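Local coordinates for protein membrane-bound lytic murein transglycosylase (Agrobacterium tumefaciens, PDB 2PNW) that probably cleaves the glycan strands of bacterial peptidoglycan as a lytic transglycosylase, leaving 1,6-anhydromuramic acid ends, at residues A[119-124]-A[256-261]; A[277-282]-A[321-326]; A[100-105]-A[347-352]. All coordinates share one frame; numbering follows the deposited sequence.

How the contacts relate
Contacts 2 and 3 touch, their centres about 15 Å apart: Phe101 of contact 3 places CE1 3.4 Å from Asp324 OD2 and CZ 3.6 Å from Leu281 CD1. Contact 1, in the MltA-specific insert, lies about 20 Å from contact 2 and 21 Å from contact 3 between centres, nearest atoms about 9 and 8 Å apart; its strand 118-121 follows 96-109 in the chain. The loop closed by contact 3 encloses both others, since its segments, 100-105 and 347-352, bracket their residues. No substrate marks the glycan site; the Asp-Thr-Gly sequence of contact 2 lies in the 3D domain, where relatives carry their catalytic aspartate, so a similar role is possible. The nearby sulfate probably came from the crystallisation liquor.

Contact 1: A[119-124]-A[256-261]; sequences PIYRRP and RSYIFF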
ATOM      1  N   PRO A 119      17.102   6.377  13.745  1.00 18.01           N
ATOM      2  CA  PRO A 119      17.605   6.118  12.390  1.00 17.52           C
ATOM      3  C   PRO A 119      16.535   5.548  11.455  1.00 17.37           C
ATOM      4  O   PRO A 119      15.580   4.874  11.900  1.00 15.71           O
ATOM      5  CB  PRO A 119      18.722   5.106  12.620  1.00 18.04           C
ATOM      6  CG  PRO A 119      18.335   4.393  13.932  1.00 19.06           C
ATOM      7  CD  PRO A 119      17.753   5.529  14.766  1.00 18.21           C
ATOM      8  N   ILE A 120      16.724   5.812  10.164  1.00 17.12           N
ATOM      9  CA  ILE A 120      15.955   5.193   9.100  1.00 17.49           C
ATOM     10  C   ILE A 120      16.975   4.372   8.320  1.00 17.36           C
ATOM     11  O   ILE A 120      17.999   4.910   7.912  1.00 16.37           O
ATOM     12  CB  ILE A 120      15.340   6.264   8.179  1.00 17.15           C
ATOM     13  CG1 ILE A 120      14.455   7.210   9.009  1.00 17.98           C
ATOM     14  CG2 ILE A 120      14.524   5.588   7.086  1.00 18.74           C
ATOM     15  CD1 ILE A 120      13.927   8.442   8.223  1.00 19.06           C
ATOM     16  N   TYR A 121      16.730   3.065   8.155  1.00 17.12           N
ATOM     17  CA  TYR A 121      17.761   2.163   7.639  1.00 16.54           C
ATOM     18  C   TYR A 121      17.508   1.682   6.216  1.00 16.95           C
ATOM     19  O   TYR A 121      16.361   1.383   5.857  1.00 17.00           O
ATOM     20  CB  TYR A 121      17.831   0.916   8.519  1.00 17.33           C
ATOM     21  CG  TYR A 121      18.467   1.129   9.881  1.00 16.48           C
ATOM     22  CD1 TYR A 121      19.826   1.458  10.005  1.00 16.85           C
ATOM     23  CD2 TYR A 121      17.702   0.981  11.051  1.00 18.61           C
ATOM     24  CE1 TYR A 121      20.420   1.635  11.284  1.00 16.84           C
ATOM     25  CE2 TYR A 121      18.279   1.159  12.334  1.00 17.34           C
ATOM     26  CZ  TYR A 121      19.630   1.469  12.438  1.00 17.63           C
ATOM     27  OH  TYR A 121      20.184   1.628  13.703  1.00 18.54           O
ATOM     28  N   ARG A 122      18.588   1.567   5.434  1.00 16.95           N
ATOM     29  CA  ARG A 122      18.553   0.843   4.155  1.00 17.36           C
ATOM     30  C   ARG A 122      18.607  -0.642   4.460  1.00 16.52           C
ATOM     31  O   ARG A 122      18.879  -1.041   5.599  1.00 16.27           O
ATOM     32  CB  ARG A 122      19.821   1.110   3.313  1.00 18.38           C
ATOM     33  CG  ARG A 122      20.094   2.506   2.868  1.00 20.30           C
ATOM     34  CD  ARG A 122      21.344   2.469   1.936  1.00 17.96           C
ATOM     35  NE  ARG A 122      22.627   2.504   2.637  1.00 17.56           N
ATOM     36  CZ  ARG A 122      23.475   1.484   2.741  1.00 18.68           C
ATOM     37  NH1 ARG A 122      23.201   0.312   2.163  1.00 19.99           N
ATOM     38  NH2 ARG A 122      24.630   1.641   3.383  1.00 21.91           N
ATOM     39  N   ARG A 123      18.415  -1.470   3.425  1.00 15.68           N
ATOM     40  CA  ARG A 123      18.450  -2.914   3.621  1.00 15.54           C
ATOM     41  C   ARG A 123      19.872  -3.401   3.950  1.00 15.90           C
ATOM     42  O   ARG A 123      20.810  -3.169   3.171  1.00 15.85           O
ATOM     43  CB  ARG A 123      17.949  -3.604   2.352  1.00 15.98           C
ATOM     44  CG  ARG A 123      17.834  -5.115   2.490  1.00 14.30           C
ATOM     45  CD  ARG A 123      17.449  -5.684   1.124  1.00 16.79           C
ATOM     46  NE  ARG A 123      17.298  -7.137   1.199  1.00 17.40           N
ATOM     47  CZ  ARG A 123      16.578  -7.850   0.337  1.00 18.24           C
ATOM     48  NH1 ARG A 123      15.941  -7.247  -0.675  1.00 17.48           N
ATOM     49  NH2 ARG A 123      16.511  -9.179   0.497  1.00 16.68           N
ATOM     50  N   PRO A 124      20.041  -4.090   5.099  1.00 16.36           N
ATOM     51  CA  PRO A 124      21.346  -4.681   5.460  1.00 16.46           C
ATOM     52  C   PRO A 124      21.706  -5.775   4.456  1.00 16.38           C
ATOM     53  O   PRO A 124      20.820  -6.501   4.019  1.00 16.64           O
ATOM     54  CB  PRO A 124      21.069  -5.328   6.825  1.00 15.66           C
ATOM     55  CG  PRO A 124      19.847  -4.592   7.362  1.00 17.55           C
ATOM     56  CD  PRO A 124      19.022  -4.331   6.144  1.00 16.23           C
ATOM     57  N   ARG A 256       6.326  -6.657  15.448  1.00 12.53           N
ATOM     58  CA  ARG A 256       7.699  -7.145  15.322  1.00 12.44           C
ATOM     59  C   ARG A 256       8.286  -6.882  13.927  1.00 12.81           C
ATOM     60  O   ARG A 256       9.509  -6.865  13.772  1.00 12.39           O
ATOM     61  CB  ARG A 256       7.730  -8.659  15.574  1.00 12.88           C
ATOM     62  CG  ARG A 256       7.477  -8.985  17.038  1.00 12.56           C
ATOM     63  CD  ARG A 256       7.592 -10.502  17.234  1.00 19.06           C
ATOM     64  NE  ARG A 256       8.964 -10.956  17.229  1.00 21.62           N
ATOM     65  CZ  ARG A 256       9.381 -12.151  16.775  1.00 20.31           C
ATOM     66  NH1 ARG A 256       8.554 -13.009  16.193  1.00 19.91           N
ATOM     67  NH2 ARG A 256      10.665 -12.438  16.870  1.00 19.85           N
ATOM     68  N   SER A 257       7.417  -6.717  12.939  1.00 12.24           N
ATOM     69  CA  SER A 257       7.860  -6.387  11.571  1.00 13.51           C
ATOM     70  C   SER A 257       8.615  -5.067  11.584  1.00 14.31           C
ATOM     71  O   SER A 257       8.265  -4.160  12.343  1.00 14.05           O
ATOM     72  CB  SER A 257       6.643  -6.230  10.653  1.00 14.67           C
ATOM     73  OG  SER A 257       7.046  -5.661   9.405  1.00 14.38           O
ATOM     74  N   TYR A 258       9.650  -4.948  10.738  1.00 13.99           N
ATOM     75  CA  TYR A 258      10.408  -3.692  10.630  1.00 13.71           C
ATOM     76  C   TYR A 258      10.714  -3.499   9.154  1.00 13.67           C
ATOM     77  O   TYR A 258      11.154  -4.449   8.485  1.00 13.43           O
ATOM     78  CB  TYR A 258      11.721  -3.802  11.411  1.00 14.07           C
ATOM     79  CG  TYR A 258      12.491  -2.488  11.584  1.00 14.79           C
ATOM     80  CD1 TYR A 258      12.325  -1.711  12.730  1.00 15.59           C
ATOM     81  CD2 TYR A 258      13.378  -2.032  10.604  1.00 14.99           C
ATOM     82  CE1 TYR A 258      13.031  -0.478  12.900  1.00 15.47           C
ATOM     83  CE2 TYR A 258      14.086  -0.819  10.763  1.00 15.73           C
ATOM     84  CZ  TYR A 258      13.919  -0.065  11.927  1.00 17.36           C
ATOM     85  OH  TYR A 258      14.620   1.122  12.100  1.00 17.93           O
ATOM     86  N   ILE A 259      10.464  -2.286   8.673  1.00 14.11           N
ATOM     87  CA  ILE A 259      10.590  -1.954   7.247  1.00 13.98           C
ATOM     88  C   ILE A 259      11.943  -1.315   6.954  1.00 14.69           C
ATOM     89  O   ILE A 259      12.393  -0.408   7.677  1.00 14.37           O
ATOM     90  CB  ILE A 259       9.442  -1.008   6.763  1.00 14.21           C
ATOM     91  CG1 ILE A 259       8.061  -1.614   7.059  1.00 13.81           C
ATOM     92  CG2 ILE A 259       9.628  -0.650   5.220  1.00 13.62           C
ATOM     93  CD1 ILE A 259       7.894  -3.111   6.593  1.00 13.65           C
ATOM     94  N   PHE A 260      12.617  -1.822   5.918  1.00 13.61           N
ATOM     95  CA  PHE A 260      13.847  -1.171   5.407  1.00 13.94           C
ATOM     96  C   PHE A 260      13.522  -0.490   4.087  1.00 13.42           C
ATOM     97  O   PHE A 260      12.649  -0.940   3.357  1.00 14.58           O
ATOM     98  CB  PHE A 260      14.978  -2.196   5.215  1.00 14.03           C
ATOM     99  CG  PHE A 260      15.377  -2.866   6.492  1.00 14.88           C
ATOM    100  CD1 PHE A 260      16.191  -2.193   7.398  1.00 13.16           C
ATOM    101  CD2 PHE A 260      14.892  -4.125   6.821  1.00 15.21           C
ATOM    102  CE1 PHE A 260      16.563  -2.794   8.599  1.00 15.72           C
ATOM    103  CE2 PHE A 260      15.272  -4.736   8.031  1.00 16.08           C
ATOM    104  CZ  PHE A 260      16.093  -4.044   8.917  1.00 13.81           C
ATOM    105  N   PHE A 261      14.185   0.639   3.835  1.00 14.42           N
ATOM    106  CA  PHE A 261      13.803   1.548   2.758  1.00 14.30           C
ATOM    107  C   PHE A 261      14.954   1.714   1.776  1.00 15.89           C
ATOM    108  O   PHE A 261      16.119   1.410   2.085  1.00 15.69           O
ATOM    109  CB  PHE A 261      13.416   2.944   3.348  1.00 14.40           C
ATOM    110  CG  PHE A 261      12.172   2.921   4.195  1.00 14.23           C
ATOM    111  CD1 PHE A 261      10.929   3.138   3.632  1.00 15.60           C
ATOM    112  CD2 PHE A 261      12.258   2.670   5.569  1.00 16.50           C
ATOM    113  CE1 PHE A 261       9.738   3.114   4.421  1.00 15.04           C
ATOM    114  CE2 PHE A 261      11.099   2.630   6.355  1.00 15.93           C
ATOM    115  CZ  PHE A 261       9.842   2.850   5.787  1.00 13.87           C
TER
HETATM  116  O   HOH W   1      13.519   2.930  10.313  1.00 21.51           O
HETATM  117  O   HOH W   2      14.295   1.530   8.165  1.00 20.11           O
HETATM  118  O   HOH W   3      17.773  -0.376   0.850  1.00 17.10           O
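Tyr258 makes the first touch of 256-261 on 119-124. With CG anti to the backbone N (chi1 -170°), its ring swings toward Tyr121, and OH comes to the edge of that ring, 3.3 Å from Tyr121 CD2. The same OH is joined through a water to Pro119 O, so a polar tip is satisfied in a buried place. From Ile259 the backbone contributes instead: its O accepts from a second water, which in turn accepts from Tyr121 N. Phe260 is the hydrophobic centre. Pro124 CD sits over the middle of its ring, 3.8 Å from the centroid; bonded to the proline nitrogen, CD has slightly polarised hydrogens that suit this CH-pi contact. The opposite face carries Tyr258 CD2, and Tyr121 CB meets the edge, 3.7 Å from Phe260 CD1. Phe261 N donates to Tyr121 O at 3.1 Å in a nearly straight bond (170°), Arg122 CA approaches Phe261 O at 3.2 Å as a CA-H...O contact, and a third water links that O to Arg123 N. The Phe261 ring meets Ile120 CG2 through CD2, at 4.0 Å. Within the MltA-specific insert, two strands thus meet steeply, at 79°, through one direct backbone hydrogen bond, bridging waters and an aromatic core. Helix 159-163 packs on both tyrosines, strand 173-177 pairs with 118-121, and strand 201-209 pairs with 259-263 and touches Ile120.

Contact 2: A[277-282]-A[321-326]; sequences AKVPLV and LALDTG. With SO4 (sulfate ion), chain B.
Leu323 and Leu281 both hold CG anti to their own carbonyl carbon (chi1 -69° and -60°), and the two side chains slide past each other in opposite directions, Leu281 CD2 coming to rest 3.7 Å from Leu323 CB. Val279 sets CG2 between its backbone N and carbonyl carbon, and from there this methyl meets Leu323 CD2 at 3.6 Å, the side chains crossing at about a right angle. Ala277 adds its CB, 4.0 Å from Leu323 CD2. Val279 and Ala277 thus meet one methyl of Leu323 while Leu281 lies against its CB, and the small alanine lets the backbones come near each other. That closeness allows the one direct bond between the segments, Ala277 N to Leu323 O, weak at 3.3 Å. A water sits at the same pair, donating to Leu323 O at 2.8 Å and Val279 O at 2.6 Å and weakly accepting from Ala277 N. Here a loop leading to strand 286-288 packs on strand 316-324 of the 3D domain; Phe101 touches both Leu281 and Asp324, and helix 28-39 packs on Val279 and Leu323. Lys278 leaves the contact, its bent chain bringing NZ to a sulfate that Lys43 and Arg46 also bind, though its 2.3 Å from NZ to O2 is doubtful. Asp324 OD1 accepts from Ala276 N and, weakly, Thr325 N. The chemistry is mainly apolar, with a buried carbonyl satisfied by a weak N-H bond and a bridging water, so the irregular segment is held largely by the fit around one leucine.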
ATOM      1  N   ALA A 277       3.431  -2.316  -7.253  1.00 17.60           N
ATOM      2  CA  ALA A 277       3.299  -2.492  -8.709  1.00 17.11           C
ATOM      3  C   ALA A 277       4.438  -1.801  -9.488  1.00 17.25           C
ATOM      4  O   ALA A 277       4.445  -1.783 -10.723  1.00 16.67           O
ATOM      5  CB  ALA A 277       1.925  -2.009  -9.192  1.00 16.49           C
ATOM      6  N   LYS A 278       5.411  -1.260  -8.750  1.00 16.50           N
ATOM      7  CA  LYS A 278       6.649  -0.703  -9.296  1.00 17.24           C
ATOM      8  C   LYS A 278       6.480   0.567 -10.130  1.00 17.02           C
ATOM      9  O   LYS A 278       7.388   0.943 -10.874  1.00 16.54           O
ATOM     10  CB  LYS A 278       7.447  -1.777 -10.090  1.00 17.13           C
ATOM     11  CG  LYS A 278       7.614  -3.095  -9.353  1.00 20.89           C
ATOM     12  CD  LYS A 278       8.329  -2.866  -8.013  1.00 27.19           C
ATOM     13  CE  LYS A 278       9.100  -4.099  -7.544  1.00 33.68           C
ATOM     14  NZ  LYS A 278       8.341  -5.340  -7.759  1.00 37.51           N
ATOM     15  N   VAL A 279       5.327   1.221  -9.987  1.00 16.12           N
ATOM     16  CA  VAL A 279       5.020   2.496 -10.661  1.00 15.98           C
ATOM     17  C   VAL A 279       4.540   3.529  -9.620  1.00 16.59           C
ATOM     18  O   VAL A 279       4.119   3.144  -8.510  1.00 16.46           O
ATOM     19  CB  VAL A 279       3.965   2.325 -11.775  1.00 15.53           C
ATOM     20  CG1 VAL A 279       4.452   1.341 -12.882  1.00 14.99           C
ATOM     21  CG2 VAL A 279       2.622   1.882 -11.222  1.00 14.87           C
ATOM     22  N   PRO A 280       4.637   4.843  -9.949  1.00 17.38           N
ATOM     23  CA  PRO A 280       4.195   5.870  -8.981  1.00 17.71           C
ATOM     24  C   PRO A 280       2.710   5.764  -8.695  1.00 17.36           C
ATOM     25  O   PRO A 280       1.900   5.536  -9.609  1.00 17.78           O
ATOM     26  CB  PRO A 280       4.482   7.191  -9.695  1.00 18.05           C
ATOM     27  CG  PRO A 280       5.498   6.832 -10.793  1.00 19.93           C
ATOM     28  CD  PRO A 280       5.199   5.432 -11.186  1.00 17.56           C
ATOM     29  N   LEU A 281       2.343   5.930  -7.432  1.00 17.59           N
ATOM     30  CA  LEU A 281       0.929   5.987  -7.069  1.00 17.77           C
ATOM     31  C   LEU A 281       0.309   7.305  -7.503  1.00 18.39           C
ATOM     32  O   LEU A 281       1.007   8.296  -7.693  1.00 19.32           O
ATOM     33  CB  LEU A 281       0.773   5.813  -5.548  1.00 18.15           C
ATOM     34  CG  LEU A 281       1.323   4.488  -5.002  1.00 16.18           C
ATOM     35  CD1 LEU A 281       0.872   4.312  -3.548  1.00 19.60           C
ATOM     36  CD2 LEU A 281       0.920   3.285  -5.833  1.00 17.81           C
ATOM     37  N   VAL A 282      -1.004   7.328  -7.640  1.00 18.29           N
ATOM     38  CA  VAL A 282      -1.699   8.549  -8.083  1.00 19.27           C
ATOM     39  C   VAL A 282      -2.719   8.863  -6.995  1.00 19.39           C
ATOM     40  O   VAL A 282      -3.597   8.030  -6.716  1.00 19.08           O
ATOM     41  CB  VAL A 282      -2.478   8.298  -9.391  1.00 19.83           C
ATOM     42  CG1 VAL A 282      -3.257   9.568  -9.808  1.00 21.04           C
ATOM     43  CG2 VAL A 282      -1.521   7.829 -10.522  1.00 20.40           C
ATOM     44  N   LEU A 321      -6.903   2.110  -9.965  1.00 18.69           N
ATOM     45  CA  LEU A 321      -6.072   0.994 -10.386  1.00 17.78           C
ATOM     46  C   LEU A 321      -5.436   0.355  -9.173  1.00 17.71           C
ATOM     47  O   LEU A 321      -5.066   1.048  -8.222  1.00 16.96           O
ATOM     48  CB  LEU A 321      -4.989   1.428 -11.371  1.00 18.30           C
ATOM     49  CG  LEU A 321      -5.493   1.968 -12.722  1.00 17.96           C
ATOM     50  CD1 LEU A 321      -4.350   2.686 -13.410  1.00 17.62           C
ATOM     51  CD2 LEU A 321      -6.018   0.831 -13.586  1.00 20.48           C
ATOM     52  N   ALA A 322      -5.306  -0.972  -9.217  1.00 17.32           N
ATOM     53  CA  ALA A 322      -4.641  -1.718  -8.133  1.00 17.06           C
ATOM     54  C   ALA A 322      -3.137  -1.565  -8.278  1.00 16.94           C
ATOM     55  O   ALA A 322      -2.534  -2.211  -9.129  1.00 17.45           O
ATOM     56  CB  ALA A 322      -5.029  -3.200  -8.201  1.00 16.92           C
ATOM     57  N   LEU A 323      -2.529  -0.692  -7.476  1.00 16.26           N
ATOM     58  CA  LEU A 323      -1.123  -0.355  -7.687  1.00 16.64           C
ATOM     59  C   LEU A 323      -0.258  -0.627  -6.447  1.00 16.56           C
ATOM     60  O   LEU A 323       0.926  -0.297  -6.427  1.00 16.79           O
ATOM     61  CB  LEU A 323      -0.993   1.120  -8.113  1.00 16.53           C
ATOM     62  CG  LEU A 323      -1.554   1.413  -9.525  1.00 18.48           C
ATOM     63  CD1 LEU A 323      -1.491   2.904  -9.733  1.00 20.57           C
ATOM     64  CD2 LEU A 323      -0.757   0.673 -10.593  1.00 19.04           C
ATOM     65  N   ASP A 324      -0.840  -1.241  -5.412  1.00 17.18           N
ATOM     66  CA  ASP A 324      -0.051  -1.510  -4.205  1.00 18.32           C
ATOM     67  C   ASP A 324      -0.672  -2.659  -3.418  1.00 18.74           C
ATOM     68  O   ASP A 324      -1.722  -3.161  -3.775  1.00 18.21           O
ATOM     69  CB  ASP A 324       0.030  -0.241  -3.321  1.00 18.02           C
ATOM     70  CG  ASP A 324       1.208  -0.276  -2.321  1.00 21.74           C
ATOM     71  OD1 ASP A 324       2.111  -1.175  -2.394  1.00 21.04           O
ATOM     72  OD2 ASP A 324       1.232   0.627  -1.454  1.00 23.99           O
ATOM     73  N   THR A 325       0.007  -3.086  -2.361  1.00 19.99           N
ATOM     74  CA  THR A 325      -0.557  -4.090  -1.460  1.00 22.69           C
ATOM     75  C   THR A 325      -0.097  -3.720  -0.049  1.00 24.50           C
ATOM     76  O   THR A 325       0.690  -2.783   0.129  1.00 24.00           O
ATOM     77  CB  THR A 325      -0.148  -5.548  -1.873  1.00 23.00           C
ATOM     78  OG1 THR A 325      -0.866  -6.512  -1.081  1.00 24.67           O
ATOM     79  CG2 THR A 325       1.376  -5.775  -1.734  1.00 24.12           C
ATOM     80  N   GLY A 326      -0.623  -4.416   0.952  1.00 25.86           N
ATOM     81  CA  GLY A 326      -0.203  -4.192   2.334  1.00 27.69           C
ATOM     82  C   GLY A 326      -0.563  -5.418   3.135  1.00 29.07           C
ATOM     83  O   GLY A 326      -1.511  -6.138   2.786  1.00 28.57           O
TER
HETATM   84  S   SO4 B 379       8.813  -8.187  -6.540  1.00 67.54           S
HETATM   85  O1  SO4 B 379       9.608  -7.414  -5.577  1.00 66.19           O
HETATM   86  O2  SO4 B 379       8.943  -7.601  -7.875  1.00 66.43           O
HETATM   87  O3  SO4 B 379       9.298  -9.570  -6.570  1.00 65.96           O
HETATM   88  O4  SO4 B 379       7.396  -8.166  -6.151  1.00 66.43           O
HETATM   89  O   HOH W   4       3.217   0.905  -7.498  1.00 17.95           O

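Contact 3: A[100-105]-A[347-352]; sequences AFYEPE and ELAGTV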
ATOM      1  N   ALA A 100      -7.646   3.790   4.225  1.00 22.23           N
ATOM      2  CA  ALA A 100      -6.831   4.669   3.369  1.00 21.67           C
ATOM      3  C   ALA A 100      -5.404   4.753   3.864  1.00 21.75           C
ATOM      4  O   ALA A 100      -5.131   4.478   5.043  1.00 22.61           O
ATOM      5  CB  ALA A 100      -7.451   6.062   3.246  1.00 21.34           C
ATOM      6  N   PHE A 101      -4.497   5.140   2.967  1.00 19.53           N
ATOM      7  CA  PHE A 101      -3.096   5.331   3.316  1.00 18.95           C
ATOM      8  C   PHE A 101      -2.549   6.528   2.549  1.00 18.82           C
ATOM      9  O   PHE A 101      -3.233   7.067   1.667  1.00 19.15           O
ATOM     10  CB  PHE A 101      -2.273   4.035   3.090  1.00 19.31           C
ATOM     11  CG  PHE A 101      -1.955   3.724   1.636  1.00 19.12           C
ATOM     12  CD1 PHE A 101      -0.633   3.748   1.187  1.00 20.93           C
ATOM     13  CD2 PHE A 101      -2.942   3.317   0.758  1.00 19.97           C
ATOM     14  CE1 PHE A 101      -0.315   3.405  -0.161  1.00 19.78           C
ATOM     15  CE2 PHE A 101      -2.637   2.963  -0.577  1.00 18.35           C
ATOM     16  CZ  PHE A 101      -1.328   3.029  -1.027  1.00 19.72           C
ATOM     17  N   TYR A 102      -1.346   6.973   2.893  1.00 18.50           N
ATOM     18  CA  TYR A 102      -0.818   8.210   2.301  1.00 18.27           C
ATOM     19  C   TYR A 102       0.685   8.144   2.397  1.00 17.90           C
ATOM     20  O   TYR A 102       1.206   7.195   2.983  1.00 18.24           O
ATOM     21  CB  TYR A 102      -1.382   9.459   3.009  1.00 18.93           C
ATOM     22  CG  TYR A 102      -0.837   9.721   4.397  1.00 19.23           C
ATOM     23  CD1 TYR A 102      -0.047  10.851   4.656  1.00 19.13           C
ATOM     24  CD2 TYR A 102      -1.107   8.839   5.454  1.00 17.03           C
ATOM     25  CE1 TYR A 102       0.458  11.098   5.956  1.00 19.60           C
ATOM     26  CE2 TYR A 102      -0.596   9.072   6.733  1.00 19.75           C
ATOM     27  CZ  TYR A 102       0.162  10.191   6.975  1.00 20.15           C
ATOM     28  OH  TYR A 102       0.646  10.416   8.249  1.00 21.33           O
ATOM     29  N   GLU A 103       1.375   9.090   1.758  1.00 16.38           N
ATOM     30  CA  GLU A 103       2.830   9.207   1.856  1.00 16.83           C
ATOM     31  C   GLU A 103       3.105  10.343   2.841  1.00 16.51           C
ATOM     32  O   GLU A 103       2.884  11.517   2.471  1.00 16.51           O
ATOM     33  CB  GLU A 103       3.417   9.614   0.501  1.00 16.35           C
ATOM     34  CG  GLU A 103       4.950   9.573   0.436  1.00 18.37           C
ATOM     35  CD  GLU A 103       5.528  10.105  -0.905  1.00 19.77           C
ATOM     36  OE1 GLU A 103       4.865  10.916  -1.605  1.00 22.83           O
ATOM     37  OE2 GLU A 103       6.691   9.760  -1.217  1.00 21.07           O
ATOM     38  N   PRO A 104       3.570  10.028   4.077  1.00 16.04           N
ATOM     39  CA  PRO A 104       3.839  11.143   4.974  1.00 16.27           C
ATOM     40  C   PRO A 104       5.077  11.945   4.623  1.00 17.32           C
ATOM     41  O   PRO A 104       6.030  11.441   4.002  1.00 17.05           O
ATOM     42  CB  PRO A 104       4.045  10.467   6.359  1.00 16.09           C
ATOM     43  CG  PRO A 104       3.535   9.035   6.201  1.00 16.83           C
ATOM     44  CD  PRO A 104       3.799   8.729   4.741  1.00 15.92           C
ATOM     45  N   GLU A 105       5.068  13.199   5.040  1.00 17.11           N
ATOM     46  CA  GLU A 105       6.266  13.984   5.059  1.00 19.12           C
ATOM     47  C   GLU A 105       6.889  13.796   6.452  1.00 19.43           C
ATOM     48  O   GLU A 105       6.198  13.952   7.467  1.00 20.42           O
ATOM     49  CB  GLU A 105       5.885  15.441   4.787  1.00 20.26           C
ATOM     50  CG  GLU A 105       7.045  16.337   4.623  1.00 26.85           C
ATOM     51  CD  GLU A 105       6.618  17.717   4.137  1.00 34.26           C
ATOM     52  OE1 GLU A 105       6.280  17.850   2.940  1.00 37.36           O
ATOM     53  OE2 GLU A 105       6.632  18.651   4.962  1.00 36.54           O
ATOM     54  N   GLU A 347      -4.452  13.480   7.078  1.00 23.97           N
ATOM     55  CA  GLU A 347      -5.659  13.776   7.845  1.00 24.52           C
ATOM     56  C   GLU A 347      -6.864  13.120   7.177  1.00 24.35           C
ATOM     57  O   GLU A 347      -7.689  12.513   7.847  1.00 23.85           O
ATOM     58  CB  GLU A 347      -5.843  15.293   8.012  1.00 25.09           C
ATOM     59  CG  GLU A 347      -4.766  15.936   8.906  1.00 26.95           C
ATOM     60  CD  GLU A 347      -4.621  15.238  10.246  1.00 31.97           C
ATOM     61  OE1 GLU A 347      -5.560  15.302  11.060  1.00 33.63           O
ATOM     62  OE2 GLU A 347      -3.568  14.607  10.493  1.00 36.02           O
ATOM     63  N   LEU A 348      -6.924  13.207   5.848  1.00 24.43           N
ATOM     64  CA  LEU A 348      -7.996  12.593   5.069  1.00 24.56           C
ATOM     65  C   LEU A 348      -8.015  11.086   5.205  1.00 24.20           C
ATOM     66  O   LEU A 348      -9.072  10.472   5.394  1.00 24.65           O
ATOM     67  CB  LEU A 348      -7.856  12.979   3.596  1.00 25.45           C
ATOM     68  CG  LEU A 348      -8.162  14.433   3.216  1.00 26.81           C
ATOM     69  CD1 LEU A 348      -7.853  14.625   1.758  1.00 29.90           C
ATOM     70  CD2 LEU A 348      -9.620  14.786   3.518  1.00 28.79           C
ATOM     71  N   ALA A 349      -6.834  10.478   5.125  1.00 23.84           N
ATOM     72  CA  ALA A 349      -6.721   9.033   5.173  1.00 23.43           C
ATOM     73  C   ALA A 349      -7.087   8.465   6.543  1.00 23.85           C
ATOM     74  O   ALA A 349      -7.638   7.362   6.640  1.00 23.69           O
ATOM     75  CB  ALA A 349      -5.272   8.620   4.800  1.00 23.58           C
ATOM     76  N   GLY A 350      -6.763   9.223   7.594  1.00 24.43           N
ATOM     77  CA  GLY A 350      -6.774   8.711   8.976  1.00 24.74           C
ATOM     78  C   GLY A 350      -8.114   8.204   9.487  1.00 25.75           C
ATOM     79  O   GLY A 350      -8.154   7.360  10.400  1.00 25.76           O
ATOM     80  N   THR A 351      -9.203   8.703   8.895  1.00 25.90           N
ATOM     81  CA  THR A 351     -10.552   8.346   9.317  1.00 27.16           C
ATOM     82  C   THR A 351     -11.305   7.429   8.331  1.00 27.88           C
ATOM     83  O   THR A 351     -12.464   7.063   8.579  1.00 28.38           O
ATOM     84  CB  THR A 351     -11.392   9.610   9.607  1.00 27.61           C
ATOM     85  OG1 THR A 351     -11.471  10.424   8.421  1.00 28.42           O
ATOM     86  CG2 THR A 351     -10.772  10.431  10.755  1.00 27.65           C
ATOM     87  N   VAL A 352     -10.668   7.048   7.218  1.00 27.02           N
ATOM     88  CA  VAL A 352     -11.346   6.184   6.241  1.00 27.21           C
ATOM     89  C   VAL A 352     -11.454   4.789   6.817  1.00 28.01           C
ATOM     90  O   VAL A 352     -10.451   4.171   7.187  1.00 28.43           O
ATOM     91  CB  VAL A 352     -10.622   6.140   4.844  1.00 26.54           C
ATOM     92  CG1 VAL A 352     -11.356   5.182   3.882  1.00 25.47           C
ATOM     93  CG2 VAL A 352     -10.526   7.530   4.260  1.00 25.94           C
TER
HETATM   94  O   HOH W   5      -7.758   4.591   7.100  1.00 29.61           O
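Ala100 and Ala349 meet methyl to methyl, CB to CB at 3.7 Å, and these two small residues allow strand and helix to lie close; alanine, with a single methyl, suits an approach of 4.7 Å between their CA atoms. Val352 completes the grip on Ala100 from beyond the end of the helix. With CG1 anti to the backbone N (chi1 178°) and CG2 anti to the carbonyl carbon, the valine presents both CB and CG2 to the alanine methyl, each 3.6 Å from Ala100 CB, while CG1 lies alongside Ala100 N at 4.0 Å. A beta-branched residue serves well here, since its branching at CB puts CB and CG2 against the methyl close to the backbone. On the strand, Phe101 points away from the helix, whereas Tyr102, two residues on from Ala100, turns toward it again. Its chi1 of 73° puts CG between the backbone N and the carbonyl carbon, and CD2 then comes within 4.2 Å of Ala349 CB. Pro104 CD lies above one face of the Tyr102 ring, toward the rim, and the hydroxyl reaches Arg238 in a weak hydrogen bond. At the other end of the contact a water accepts from Ala100 N at 3.0 Å and lies within bonding distance of the carbonyl oxygens of Ala349 and Val352, but it cannot donate to every acceptor around it at once. The contact joins the insert range to the 3D range. Helix 343-350 packs on strands 96-109 and 334-341, which run parallel, as it connects 334-341 to 353-363, antiparallel to 96-109; this is consistent with the 3D domain, whose clan is that of double-psi beta-barrels.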